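Local coordinates for protein exopolyphosphatase (Aquifex aeolicus, PDB 1T6C) that probably hydrolyses phosphoanhydride bonds of polyphosphate or guanosine pentaphosphate, as a calcium-binding member of the Ppx/GppA phosphatases with an actin-like fold, at residues Pro10-Ala15 / Ala29-Gly34; Arg84-Ala89 / Val113-Thr118; Ala126-Ala131 / Leu305-Leu310; Tyr132-Glu137 / Cys292-Asp297. All blocks are in the same frame, centred on the assembly; numbering follows the deposited sequence.

Contact 1 of 4, residues Pro10-Ala15 / Ala29-Gly34; sequences PIMRVA and AQIKDG
I31 lays its CG2 methyl over the backbone of M12, 3.7 Å from M12 CB and closer still to the M12 carbonyl oxygen. With CG1 anti to the backbone N (chi1 177°), the longer branch of I31 leads away from the partner strand. The two residues form one rung of an antiparallel ladder. M12 with I31 and V14 with A29 are hydrogen-bonded pairs, and R13 with Q30 is the non-hydrogen-bonded pair between them. Each hydrogen-bonded pair is closed by two backbone bonds; I31 N reaches M12 O at 2.8 Å, and A29 N reaches V14 O over the same length. A CA-H...O contact from R13 CA to A29 O, 3.2 Å, adds to the ladder. M12, V14, A29 and I31 share one face, where V14 CG2 meets A29 CB at 4.3 Å. R13 and Q30 share the other. A water there accepts from R13 NE at 3.0 Å, in the plane of the guanidinium; it also lies beside Q30 NE2, too close for that second bond to be more than doubtful. R13 NH1 is bound to the carbonyl of F80. Ahead of the strand, I11 CG1 lies 3.9 Å from K32 CB, the two side chains side by side and pointing the same way. A second water donates to both P10 O and I31 O. This β hairpin lies inside a five-stranded mixed sheet, with strand 84-89 next to 12-19 and strand 35-45 next to 23-32, while helix 300-313 packs on V14 and A29 through L305 and on I31 through V309.

Contact 2 of 4, residues Arg84-Ala89 / Val113-Thr118; sequences RVKAVA and VVEVIT
V113 turns its carbonyl oxygen to the first strand, 3.6 Å from A87 CB, and a water that donates to this oxygen also accepts from A87 N. V114 CG1, anti to the backbone N (chi1 177°), reaches 3.7 Å from A89 CB, and its CG2 touches A87 CB from the same face; L103 and V106 of helix 99-109 also touch V114. E115 is the polar centre. Its N donates to A87 O at 2.9 Å, and its O takes A89 N at 2.9 Å. Its side chain is extended beyond CG, and OE1 meets K86 NZ at 2.6 Å in a salt bridge. K86 bends at chi2 (70°), which places CD; from the extended rest of the chain NZ comes to the anti side of OE1, tilted from the carboxylate plane. An alanine in place of K86 would probably leave E115 OE1 without its positive mate and its carboxylate freer to turn. V116 passes its CA-H by A89 O. I117 N then bonds to that same oxygen at 3.0 Å, while I117 CD1 packs 3.9 Å from V88 CB. T118 ends the segment as N-cap of helix 119-133, its OG1 bound to Q121 N. The two strands run parallel, linked by a crossover through helices 91-94 and 99-109. Alkyl groups pack along the backbone bonds, and K86 and E115 form a short charge pair between two partly exposed side chains, which probably adds an electrostatic link to the backbone ladder.

Contact 3 of 4, residues Ala126-Ala131 / Leu305-Leu310; sequences AYLAVA and LVSEVL
L128 carries nearly all the apolar packing here, touching three residues of helix 300-313 with different atoms. Its CB lies 4.1 Å from V306 CG1. Its CG is anti to the carbonyl carbon (chi1 -66°), and from there the two methyls divide. CD1 sits 3.9 Å from S307 CB, and CD2 is 4.1 Å from L310 CD1, the two leucine side chains crossing at a slant. V306 answers with both methyls: CG1, anti to its backbone N, comes within 3.9 Å of L128 O, and CG2 lies 4.3 Å from A129 CA. The small A129 stands opposite V306, and their CA atoms, 6.3 Å apart, are the nearest CA pair across the two segments. The segment axes pass 9.1 Å from each other at 75°, so the touching patch is short. Polar interactions stay on the flanks, since no hydrogen bond crosses between the segments. S307 OG is bound to O4 of a methylpentanediol molecule, probably from the crystallisation liquor, and the carboxylate of E308 makes a salt bridge to R84. Each helix also has its own sheet to lean on. V130 packs on V142, V210 and L212 of the six-stranded sheet, whereas L305 and V306 pack on I38 and L36 of the five-stranded one. The contact thus joins the helical layers of the two halves of an actin-like fold. Its chemistry is that of methyl groups against methyl, methylene and main-chain atoms, and with no directional bond to break it could probably accommodate small relative shifts of the two helices.

Contact 4 of 4, residues Tyr132-Glu137 / Cys292-Asp297; sequences YSLKPE and CLIVSD
L134 reaches strand 292-296 through one methyl group above all. Its CB points toward the strand yet meets none of its atoms closely. CG, anti to the carbonyl carbon (chi1 -73°), continues the approach, and chi2 of 173° sends CD1 onward. CD1 does the touching: it lies 3.7 Å from S296 CB, 3.8 Å from V295 O and 4.1 Å from I294 CG2, so one methyl rests on three successive residues. CD2 only grazes the strand, 4.3 Å from I294 CG2. L134 also touches V210 of the adjoining strand 208-212 and H235. Beside it, S133 OG and S296 OG stand 4.0 Å apart, and each is engaged by another partner. S133 OG is hydrogen-bonded to A129 O and H235 NE2, and S296 OG to W298 O, which satisfies both hydroxyls without a bond across the contact. Helix 119-133 gives out at L134, and K135 NZ folds back to Y132 O at 2.7 Å, in the carbonyl plane and on a lone pair. On the other face of the strand V295 packs against I216, T217 and A220 of helix 214-223. A central sheet with helices on both faces is the α/β layering of an actin-like domain, and here the end of helix 119-133 is seated on the six-stranded sheet.

Contacts 1 and 2 belong to the five-stranded sheet, their centres about 20 Å apart, joined because strand 12-19 of contact 1 and strand 84-89 of contact 2 are neighbours in that sheet. Contact 4 lies on the six-stranded sheet, centre to centre about 22 Å from contact 1 and 25 Å from contact 2. Contact 3 stands between, its centre about 13 Å from those of contacts 1 and 4 and 14 Å from that of contact 2, because helix 300-313 packs on the first sheet and helix 119-133 on the second. Along the chain contact 1 closes first, then contact 2; contact 4 is nested in the loop closed by contact 3. The late return of helix 300-313 ties the two halves together.

Contact 1 of 4, residues Pro10-Ala15 / Ala29-Gly34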
loop_
_atom_site.group_PDB
_atom_site.type_symbol
_atom_site.label_atom_id
_atom_site.label_comp_id
_atom_site.label_asym_id
_atom_site.label_seq_id
_atom_site.Cartn_x
_atom_site.Cartn_y
_atom_site.Cartn_z
ATOM N N PRO A 10 15.890 25.838 -7.575
ATOM C CA PRO A 10 14.525 26.170 -8.078
ATOM C C PRO A 10 13.550 25.032 -7.784
ATOM O O PRO A 10 13.940 23.868 -7.789
ATOM C CB PRO A 10 14.725 26.334 -9.594
ATOM C CG PRO A 10 16.083 25.759 -9.887
ATOM C CD PRO A 10 16.700 25.220 -8.632
ATOM N N ILE A 11 12.306 25.385 -7.516
ATOM C CA ILE A 11 11.262 24.403 -7.283
ATOM C C ILE A 11 11.114 23.507 -8.519
ATOM O O ILE A 11 11.152 23.981 -9.647
ATOM C CB ILE A 11 9.917 25.126 -6.974
ATOM C CG1 ILE A 11 9.987 25.818 -5.602
ATOM C CG2 ILE A 11 8.735 24.154 -7.030
ATOM C CD1 ILE A 11 8.940 26.914 -5.400
ATOM N N MET A 12 10.954 22.205 -8.290
ATOM C CA MET A 12 10.656 21.273 -9.359
ATOM C C MET A 12 9.388 20.523 -8.969
ATOM O O MET A 12 9.160 20.220 -7.804
ATOM C CB MET A 12 11.807 20.279 -9.536
ATOM C CG MET A 12 11.516 19.210 -10.528
ATOM S SD MET A 12 12.922 18.223 -10.939
ATOM C CE MET A 12 13.965 19.451 -11.834
ATOM N N ARG A 13 8.566 20.244 -9.951
ATOM C CA ARG A 13 7.412 19.374 -9.745
ATOM C C ARG A 13 7.678 17.992 -10.329
ATOM O O ARG A 13 8.296 17.847 -11.395
ATOM C CB ARG A 13 6.171 19.988 -10.361
ATOM C CG ARG A 13 5.756 21.267 -9.679
ATOM C CD ARG A 13 4.679 21.985 -10.411
ATOM N NE ARG A 13 4.125 23.045 -9.595
ATOM C CZ ARG A 13 3.152 23.823 -10.007
ATOM N NH1 ARG A 13 2.609 23.659 -11.215
ATOM N NH2 ARG A 13 2.682 24.757 -9.211
ATOM N N VAL A 14 7.196 16.964 -9.622
ATOM C CA VAL A 14 7.363 15.553 -9.994
ATOM C C VAL A 14 6.018 14.869 -9.802
ATOM O O VAL A 14 5.169 15.342 -9.052
ATOM C CB VAL A 14 8.500 14.865 -9.171
ATOM C CG1 VAL A 14 9.806 15.603 -9.435
ATOM C CG2 VAL A 14 8.201 14.808 -7.705
ATOM N N ALA A 15 5.803 13.787 -10.523
ATOM C CA ALA A 15 4.552 13.065 -10.430
ATOM C C ALA A 15 4.738 11.576 -10.544
ATOM O O ALA A 15 5.671 11.086 -11.183
ATOM C CB ALA A 15 3.633 13.501 -11.511
ATOM N N ALA A 29 3.779 16.383 -6.822
ATOM C CA ALA A 29 4.421 17.003 -5.671
ATOM C C ALA A 29 5.344 18.105 -6.166
ATOM O O ALA A 29 5.800 18.078 -7.313
ATOM C CB ALA A 29 5.167 16.003 -4.905
ATOM N N GLN A 30 5.596 19.076 -5.301
ATOM C CA GLN A 30 6.704 20.021 -5.519
ATOM C C GLN A 30 7.836 19.692 -4.579
ATOM O O GLN A 30 7.605 19.244 -3.466
ATOM C CB GLN A 30 6.228 21.465 -5.326
ATOM C CG GLN A 30 5.733 21.814 -3.968
ATOM C CD GLN A 30 5.884 23.316 -3.632
ATOM O OE1 GLN A 30 6.338 23.682 -2.519
ATOM N NE2 GLN A 30 5.503 24.172 -4.581
ATOM N N ILE A 31 9.070 19.887 -5.041
ATOM C CA ILE A 31 10.218 19.792 -4.178
ATOM C C ILE A 31 10.821 21.200 -4.069
ATOM O O ILE A 31 11.109 21.827 -5.079
ATOM C CB ILE A 31 11.235 18.735 -4.677
ATOM C CG1 ILE A 31 12.478 18.715 -3.782
ATOM C CG2 ILE A 31 11.638 18.991 -6.059
ATOM C CD1 ILE A 31 12.381 17.791 -2.574
ATOM N N LYS A 32 10.954 21.679 -2.841
ATOM C CA LYS A 32 11.433 23.034 -2.556
ATOM C C LYS A 32 12.432 22.935 -1.397
ATOM O O LYS A 32 12.032 22.625 -0.302
ATOM C CB LYS A 32 10.226 23.897 -2.173
ATOM C CG LYS A 32 10.496 25.336 -1.670
ATOM C CD LYS A 32 9.156 25.980 -1.330
ATOM C CE LYS A 32 9.279 27.205 -0.468
ATOM N NZ LYS A 32 8.014 27.992 -0.582
ATOM N N ASP A 33 13.714 23.177 -1.658
ATOM C CA ASP A 33 14.785 23.021 -0.658
ATOM C C ASP A 33 14.743 21.661 0.056
ATOM O O ASP A 33 14.758 21.577 1.294
ATOM C CB ASP A 33 14.722 24.159 0.353
ATOM C CG ASP A 33 14.850 25.513 -0.302
ATOM O OD1 ASP A 33 15.577 25.600 -1.325
ATOM O OD2 ASP A 33 14.235 26.521 0.116
ATOM N N GLY A 34 14.670 20.606 -0.741
ATOM C CA GLY A 34 14.639 19.244 -0.225
ATOM C C GLY A 34 13.315 18.784 0.380
ATOM O O GLY A 34 13.190 17.619 0.769
HETATM O O HOH W 1 13.720 22.017 -5.758
HETATM O O HOH W 2 4.800 24.337 -6.977
#

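Contact 2 of 4, residues Arg84-Ala89 / Val113-Thr118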
loop_
_atom_site.group_PDB
_atom_site.type_symbol
_atom_site.label_atom_id
_atom_site.label_comp_id
_atom_site.label_asym_id
_atom_site.label_seq_id
_atom_site.Cartn_x
_atom_site.Cartn_y
_atom_site.Cartn_z
ATOM N N ARG A 84 9.373 15.645 -13.987
ATOM C CA ARG A 84 9.715 14.221 -13.901
ATOM C C ARG A 84 8.462 13.447 -13.557
ATOM O O ARG A 84 7.795 13.795 -12.582
ATOM C CB ARG A 84 10.784 13.940 -12.848
ATOM C CG ARG A 84 12.079 14.729 -13.019
ATOM C CD ARG A 84 13.176 14.331 -12.029
ATOM N NE ARG A 84 13.567 12.954 -12.294
ATOM C CZ ARG A 84 14.637 12.554 -13.005
ATOM N NH1 ARG A 84 15.532 13.404 -13.490
ATOM N NH2 ARG A 84 14.824 11.258 -13.190
ATOM N N VAL A 85 8.170 12.435 -14.367
ATOM C CA VAL A 85 6.975 11.599 -14.246
ATOM C C VAL A 85 7.406 10.139 -14.317
ATOM O O VAL A 85 8.173 9.755 -15.219
ATOM C CB VAL A 85 6.011 11.844 -15.394
ATOM C CG1 VAL A 85 4.812 10.905 -15.292
ATOM C CG2 VAL A 85 5.597 13.275 -15.440
ATOM N N LYS A 86 6.904 9.318 -13.390
ATOM C CA LYS A 86 7.146 7.884 -13.388
ATOM C C LYS A 86 5.793 7.197 -13.228
ATOM O O LYS A 86 5.030 7.505 -12.307
ATOM C CB LYS A 86 8.090 7.457 -12.269
ATOM C CG LYS A 86 8.307 5.977 -12.114
ATOM C CD LYS A 86 9.101 5.401 -13.264
ATOM C CE LYS A 86 9.088 3.900 -13.269
ATOM N NZ LYS A 86 10.072 3.386 -14.277
ATOM N N ALA A 87 5.479 6.322 -14.152
ATOM C CA ALA A 87 4.211 5.573 -14.115
ATOM C C ALA A 87 4.490 4.093 -13.969
ATOM O O ALA A 87 5.381 3.533 -14.645
ATOM C CB ALA A 87 3.437 5.829 -15.344
ATOM N N VAL A 88 3.747 3.457 -13.067
ATOM C CA VAL A 88 3.936 2.038 -12.769
ATOM C C VAL A 88 2.610 1.308 -12.805
ATOM O O VAL A 88 1.556 1.914 -12.577
ATOM C CB VAL A 88 4.658 1.791 -11.402
ATOM C CG1 VAL A 88 6.024 2.434 -11.340
ATOM C CG2 VAL A 88 3.814 2.266 -10.234
ATOM N N ALA A 89 2.684 0.016 -13.054
ATOM C CA ALA A 89 1.526 -0.867 -12.969
ATOM C C ALA A 89 1.901 -2.043 -12.074
ATOM O O ALA A 89 3.040 -2.474 -12.084
ATOM C CB ALA A 89 1.106 -1.324 -14.333
ATOM N N VAL A 113 5.320 5.917 -20.893
ATOM C CA VAL A 113 5.737 4.553 -20.554
ATOM C C VAL A 113 5.247 4.198 -19.151
ATOM O O VAL A 113 5.445 4.969 -18.225
ATOM C CB VAL A 113 7.278 4.376 -20.639
ATOM C CG1 VAL A 113 7.694 3.011 -20.199
ATOM C CG2 VAL A 113 7.731 4.602 -22.075
ATOM N N VAL A 114 4.578 3.057 -19.040
ATOM C CA VAL A 114 4.154 2.500 -17.754
ATOM C C VAL A 114 5.011 1.245 -17.529
ATOM O O VAL A 114 5.045 0.351 -18.366
ATOM C CB VAL A 114 2.679 2.095 -17.773
ATOM C CG1 VAL A 114 2.292 1.431 -16.420
ATOM C CG2 VAL A 114 1.785 3.288 -18.061
ATOM N N GLU A 115 5.765 1.237 -16.435
ATOM C CA GLU A 115 6.579 0.100 -16.066
ATOM C C GLU A 115 5.792 -0.843 -15.175
ATOM O O GLU A 115 5.277 -0.429 -14.163
ATOM C CB GLU A 115 7.816 0.549 -15.308
ATOM C CG GLU A 115 8.725 -0.640 -15.050
ATOM C CD GLU A 115 9.915 -0.317 -14.185
ATOM O OE1 GLU A 115 10.022 0.817 -13.642
ATOM O OE2 GLU A 115 10.736 -1.250 -14.028
ATOM N N VAL A 116 5.702 -2.111 -15.574
ATOM C CA VAL A 116 5.151 -3.155 -14.719
ATOM C C VAL A 116 6.202 -3.506 -13.690
ATOM O O VAL A 116 7.319 -3.873 -14.025
ATOM C CB VAL A 116 4.722 -4.412 -15.513
ATOM C CG1 VAL A 116 4.197 -5.471 -14.581
ATOM C CG2 VAL A 116 3.685 -4.045 -16.505
ATOM N N ILE A 117 5.869 -3.314 -12.422
ATOM C CA ILE A 117 6.810 -3.564 -11.352
ATOM C C ILE A 117 6.357 -4.740 -10.483
ATOM O O ILE A 117 5.159 -5.070 -10.416
ATOM C CB ILE A 117 7.081 -2.318 -10.483
ATOM C CG1 ILE A 117 5.810 -1.828 -9.784
ATOM C CG2 ILE A 117 7.688 -1.187 -11.340
ATOM C CD1 ILE A 117 6.093 -0.723 -8.733
ATOM N N THR A 118 7.336 -5.398 -9.860
ATOM C CA THR A 118 7.067 -6.523 -8.978
ATOM C C THR A 118 6.613 -6.019 -7.601
ATOM O O THR A 118 6.825 -4.861 -7.280
ATOM C CB THR A 118 8.301 -7.354 -8.773
ATOM O OG1 THR A 118 9.322 -6.532 -8.180
ATOM C CG2 THR A 118 8.868 -7.835 -10.094
HETATM O O HOH W 3 7.164 5.990 -16.490
#

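Contact 3 of 4, residues Ala126-Ala131 / Leu305-Leu310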
loop_
_atom_site.group_PDB
_atom_site.type_symbol
_atom_site.label_atom_id
_atom_site.label_comp_id
_atom_site.label_asym_id
_atom_site.label_seq_id
_atom_site.Cartn_x
_atom_site.Cartn_y
_atom_site.Cartn_z
ATOM N N ALA A 126 8.169 1.926 -1.438
ATOM C CA ALA A 126 7.507 2.261 -0.174
ATOM C C ALA A 126 8.557 2.532 0.877
ATOM O O ALA A 126 8.397 3.435 1.677
ATOM C CB ALA A 126 6.610 1.145 0.248
ATOM N N TYR A 127 9.626 1.750 0.856
ATOM C CA TYR A 127 10.732 1.966 1.772
ATOM C C TYR A 127 11.352 3.358 1.627
ATOM O O TYR A 127 11.646 4.025 2.643
ATOM C CB TYR A 127 11.786 0.877 1.574
ATOM C CG TYR A 127 12.904 0.975 2.566
ATOM C CD1 TYR A 127 13.972 1.836 2.336
ATOM C CD2 TYR A 127 12.908 0.188 3.702
ATOM C CE1 TYR A 127 14.988 1.934 3.242
ATOM C CE2 TYR A 127 13.931 0.287 4.632
ATOM C CZ TYR A 127 14.975 1.136 4.367
ATOM O OH TYR A 127 15.996 1.254 5.279
ATOM N N LEU A 128 11.561 3.813 0.403
ATOM C CA LEU A 128 12.026 5.189 0.162
ATOM C C LEU A 128 11.080 6.231 0.723
ATOM O O LEU A 128 11.487 7.234 1.239
ATOM C CB LEU A 128 12.227 5.468 -1.331
ATOM C CG LEU A 128 13.335 4.685 -2.020
ATOM C CD1 LEU A 128 13.407 5.100 -3.493
ATOM C CD2 LEU A 128 14.658 4.948 -1.360
ATOM N N ALA A 129 9.774 6.013 0.596
ATOM C CA ALA A 129 8.826 6.934 1.170
ATOM C C ALA A 129 8.988 7.107 2.665
ATOM O O ALA A 129 8.833 8.195 3.165
ATOM C CB ALA A 129 7.413 6.494 0.832
ATOM N N VAL A 130 9.274 6.000 3.342
ATOM C CA VAL A 130 9.426 5.956 4.777
ATOM C C VAL A 130 10.758 6.600 5.157
ATOM O O VAL A 130 10.846 7.344 6.134
ATOM C CB VAL A 130 9.352 4.511 5.273
ATOM C CG1 VAL A 130 9.788 4.411 6.693
ATOM C CG2 VAL A 130 7.946 3.986 5.119
ATOM N N ALA A 131 11.785 6.289 4.393
ATOM C CA ALA A 131 13.091 6.868 4.639
ATOM C C ALA A 131 13.034 8.382 4.639
ATOM O O ALA A 131 13.603 9.029 5.515
ATOM C CB ALA A 131 14.136 6.340 3.658
ATOM N N LEU A 305 7.823 9.348 -5.965
ATOM C CA LEU A 305 8.175 10.767 -5.997
ATOM C C LEU A 305 9.555 10.958 -5.380
ATOM O O LEU A 305 10.392 11.703 -5.904
ATOM C CB LEU A 305 7.164 11.612 -5.251
ATOM C CG LEU A 305 5.694 11.447 -5.604
ATOM C CD1 LEU A 305 4.859 12.146 -4.573
ATOM C CD2 LEU A 305 5.410 11.979 -6.998
ATOM N N VAL A 306 9.795 10.280 -4.264
ATOM C CA VAL A 306 11.086 10.374 -3.605
ATOM C C VAL A 306 12.183 9.878 -4.552
ATOM O O VAL A 306 13.245 10.490 -4.665
ATOM C CB VAL A 306 11.115 9.593 -2.268
ATOM C CG1 VAL A 306 12.526 9.568 -1.717
ATOM C CG2 VAL A 306 10.161 10.226 -1.253
ATOM N N SER A 307 11.929 8.777 -5.236
ATOM C CA SER A 307 12.894 8.201 -6.160
ATOM C C SER A 307 13.251 9.200 -7.255
ATOM O O SER A 307 14.427 9.322 -7.619
ATOM C CB SER A 307 12.333 6.920 -6.758
ATOM O OG SER A 307 13.198 6.390 -7.739
ATOM N N GLU A 308 12.260 9.940 -7.741
ATOM C CA GLU A 308 12.502 10.898 -8.807
ATOM C C GLU A 308 13.377 12.027 -8.313
ATOM O O GLU A 308 14.251 12.487 -9.051
ATOM C CB GLU A 308 11.189 11.424 -9.418
ATOM C CG GLU A 308 10.508 10.437 -10.361
ATOM C CD GLU A 308 11.412 9.846 -11.465
ATOM O OE1 GLU A 308 12.100 10.614 -12.181
ATOM O OE2 GLU A 308 11.432 8.604 -11.626
ATOM N N VAL A 309 13.189 12.446 -7.072
ATOM C CA VAL A 309 14.013 13.486 -6.458
ATOM C C VAL A 309 15.452 13.007 -6.268
ATOM O O VAL A 309 16.402 13.735 -6.605
ATOM C CB VAL A 309 13.453 13.938 -5.114
ATOM C CG1 VAL A 309 14.424 14.917 -4.399
ATOM C CG2 VAL A 309 12.053 14.566 -5.299
ATOM N N LEU A 310 15.628 11.795 -5.751
ATOM C CA LEU A 310 16.972 11.221 -5.656
ATOM C C LEU A 310 17.656 11.133 -7.026
ATOM O O LEU A 310 18.842 11.397 -7.125
ATOM C CB LEU A 310 16.964 9.844 -4.966
ATOM C CG LEU A 310 16.458 9.806 -3.518
ATOM C CD1 LEU A 310 16.239 8.365 -3.063
ATOM C CD2 LEU A 310 17.386 10.531 -2.540
#

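Contact 4 of 4, residues Tyr132-Glu137 / Cys292-Asp297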
loop_
_atom_site.group_PDB
_atom_site.type_symbol
_atom_site.label_atom_id
_atom_site.label_comp_id
_atom_site.label_asym_id
_atom_site.label_seq_id
_atom_site.Cartn_x
_atom_site.Cartn_y
_atom_site.Cartn_z
ATOM N N TYR A 132 12.319 8.954 3.689
ATOM C CA TYR A 132 12.151 10.385 3.603
ATOM C C TYR A 132 11.206 10.933 4.672
ATOM O O TYR A 132 11.524 11.891 5.377
ATOM C CB TYR A 132 11.638 10.773 2.212
ATOM C CG TYR A 132 11.290 12.219 2.166
ATOM C CD1 TYR A 132 12.287 13.172 2.051
ATOM C CD2 TYR A 132 9.974 12.661 2.307
ATOM C CE1 TYR A 132 11.982 14.502 2.048
ATOM C CE2 TYR A 132 9.665 14.018 2.322
ATOM C CZ TYR A 132 10.694 14.922 2.209
ATOM O OH TYR A 132 10.466 16.265 2.218
ATOM N N SER A 133 10.026 10.334 4.794
ATOM C CA SER A 133 8.954 10.925 5.594
ATOM C C SER A 133 8.974 10.637 7.073
ATOM O O SER A 133 8.265 11.330 7.834
ATOM C CB SER A 133 7.593 10.514 5.036
ATOM O OG SER A 133 7.322 9.163 5.279
ATOM N N LEU A 134 9.769 9.652 7.495
ATOM C CA LEU A 134 9.883 9.285 8.912
ATOM C C LEU A 134 11.316 9.208 9.421
ATOM O O LEU A 134 11.531 9.324 10.632
ATOM C CB LEU A 134 9.196 7.945 9.194
ATOM C CG LEU A 134 7.655 7.980 9.187
ATOM C CD1 LEU A 134 7.133 6.544 9.296
ATOM C CD2 LEU A 134 7.102 8.851 10.312
ATOM N N LYS A 135 12.253 8.967 8.525
ATOM C CA LYS A 135 13.687 8.826 8.879
ATOM C C LYS A 135 13.883 7.881 10.071
ATOM O O LYS A 135 14.507 8.245 11.063
ATOM C CB LYS A 135 14.319 10.224 9.111
ATOM C CG LYS A 135 14.225 11.121 7.864
ATOM C CD LYS A 135 14.721 12.577 8.020
ATOM C CE LYS A 135 13.843 13.566 7.178
ATOM N NZ LYS A 135 13.811 13.371 5.661
ATOM N N PRO A 136 13.352 6.667 10.003
ATOM C CA PRO A 136 13.455 5.739 11.132
ATOM C C PRO A 136 14.927 5.374 11.380
ATOM O O PRO A 136 15.719 5.286 10.446
ATOM C CB PRO A 136 12.670 4.520 10.654
ATOM C CG PRO A 136 12.754 4.602 9.195
ATOM C CD PRO A 136 12.647 6.050 8.863
ATOM N N GLU A 137 15.251 5.140 12.645
ATOM C CA GLU A 137 16.626 4.882 13.052
ATOM C C GLU A 137 16.987 3.420 13.112
ATOM O O GLU A 137 16.155 2.535 13.324
ATOM C CB GLU A 137 16.858 5.480 14.436
ATOM C CG GLU A 137 16.958 6.983 14.445
ATOM C CD GLU A 137 17.252 7.517 15.827
ATOM O OE1 GLU A 137 16.543 7.127 16.782
ATOM O OE2 GLU A 137 18.193 8.321 15.958
ATOM N N CYS A 292 6.376 -2.427 19.495
ATOM C CA CYS A 292 5.618 -1.376 18.804
ATOM C C CYS A 292 6.104 -1.163 17.385
ATOM O O CYS A 292 7.191 -1.611 16.993
ATOM C CB CYS A 292 5.685 -0.063 19.555
ATOM S SG CYS A 292 7.290 0.714 19.475
ATOM N N LEU A 293 5.288 -0.442 16.632
ATOM C CA LEU A 293 5.644 0.012 15.318
ATOM C C LEU A 293 5.236 1.476 15.161
ATOM O O LEU A 293 4.453 1.998 15.961
ATOM C CB LEU A 293 4.997 -0.837 14.236
ATOM C CG LEU A 293 3.470 -0.929 14.205
ATOM C CD1 LEU A 293 2.796 0.333 13.640
ATOM C CD2 LEU A 293 3.050 -2.173 13.387
ATOM N N ILE A 294 5.788 2.113 14.148
ATOM C CA ILE A 294 5.467 3.476 13.756
ATOM C C ILE A 294 4.638 3.418 12.476
ATOM O O ILE A 294 4.945 2.642 11.591
ATOM C CB ILE A 294 6.782 4.312 13.513
ATOM C CG1 ILE A 294 7.724 4.193 14.708
ATOM C CG2 ILE A 294 6.459 5.795 13.265
ATOM C CD1 ILE A 294 9.090 4.842 14.494
ATOM N N VAL A 295 3.603 4.243 12.406
ATOM C CA VAL A 295 2.689 4.268 11.255
ATOM C C VAL A 295 3.165 5.280 10.237
ATOM O O VAL A 295 3.513 6.396 10.559
ATOM C CB VAL A 295 1.240 4.559 11.727
ATOM C CG1 VAL A 295 0.267 4.635 10.548
ATOM C CG2 VAL A 295 0.807 3.470 12.725
ATOM N N SER A 296 3.150 4.876 8.964
ATOM C CA SER A 296 3.376 5.798 7.857
ATOM C C SER A 296 2.123 5.954 7.015
ATOM O O SER A 296 1.498 4.970 6.640
ATOM C CB SER A 296 4.498 5.277 6.953
ATOM O OG SER A 296 4.664 6.170 5.867
ATOM N N ASP A 297 1.787 7.198 6.721
ATOM C CA ASP A 297 0.762 7.529 5.732
ATOM C C ASP A 297 1.267 7.436 4.296
ATOM O O ASP A 297 0.459 7.348 3.386
ATOM C CB ASP A 297 0.186 8.923 5.988
ATOM C CG ASP A 297 -0.950 9.248 5.062
ATOM O OD1 ASP A 297 -0.748 10.074 4.124
ATOM O OD2 ASP A 297 -2.050 8.686 5.178
#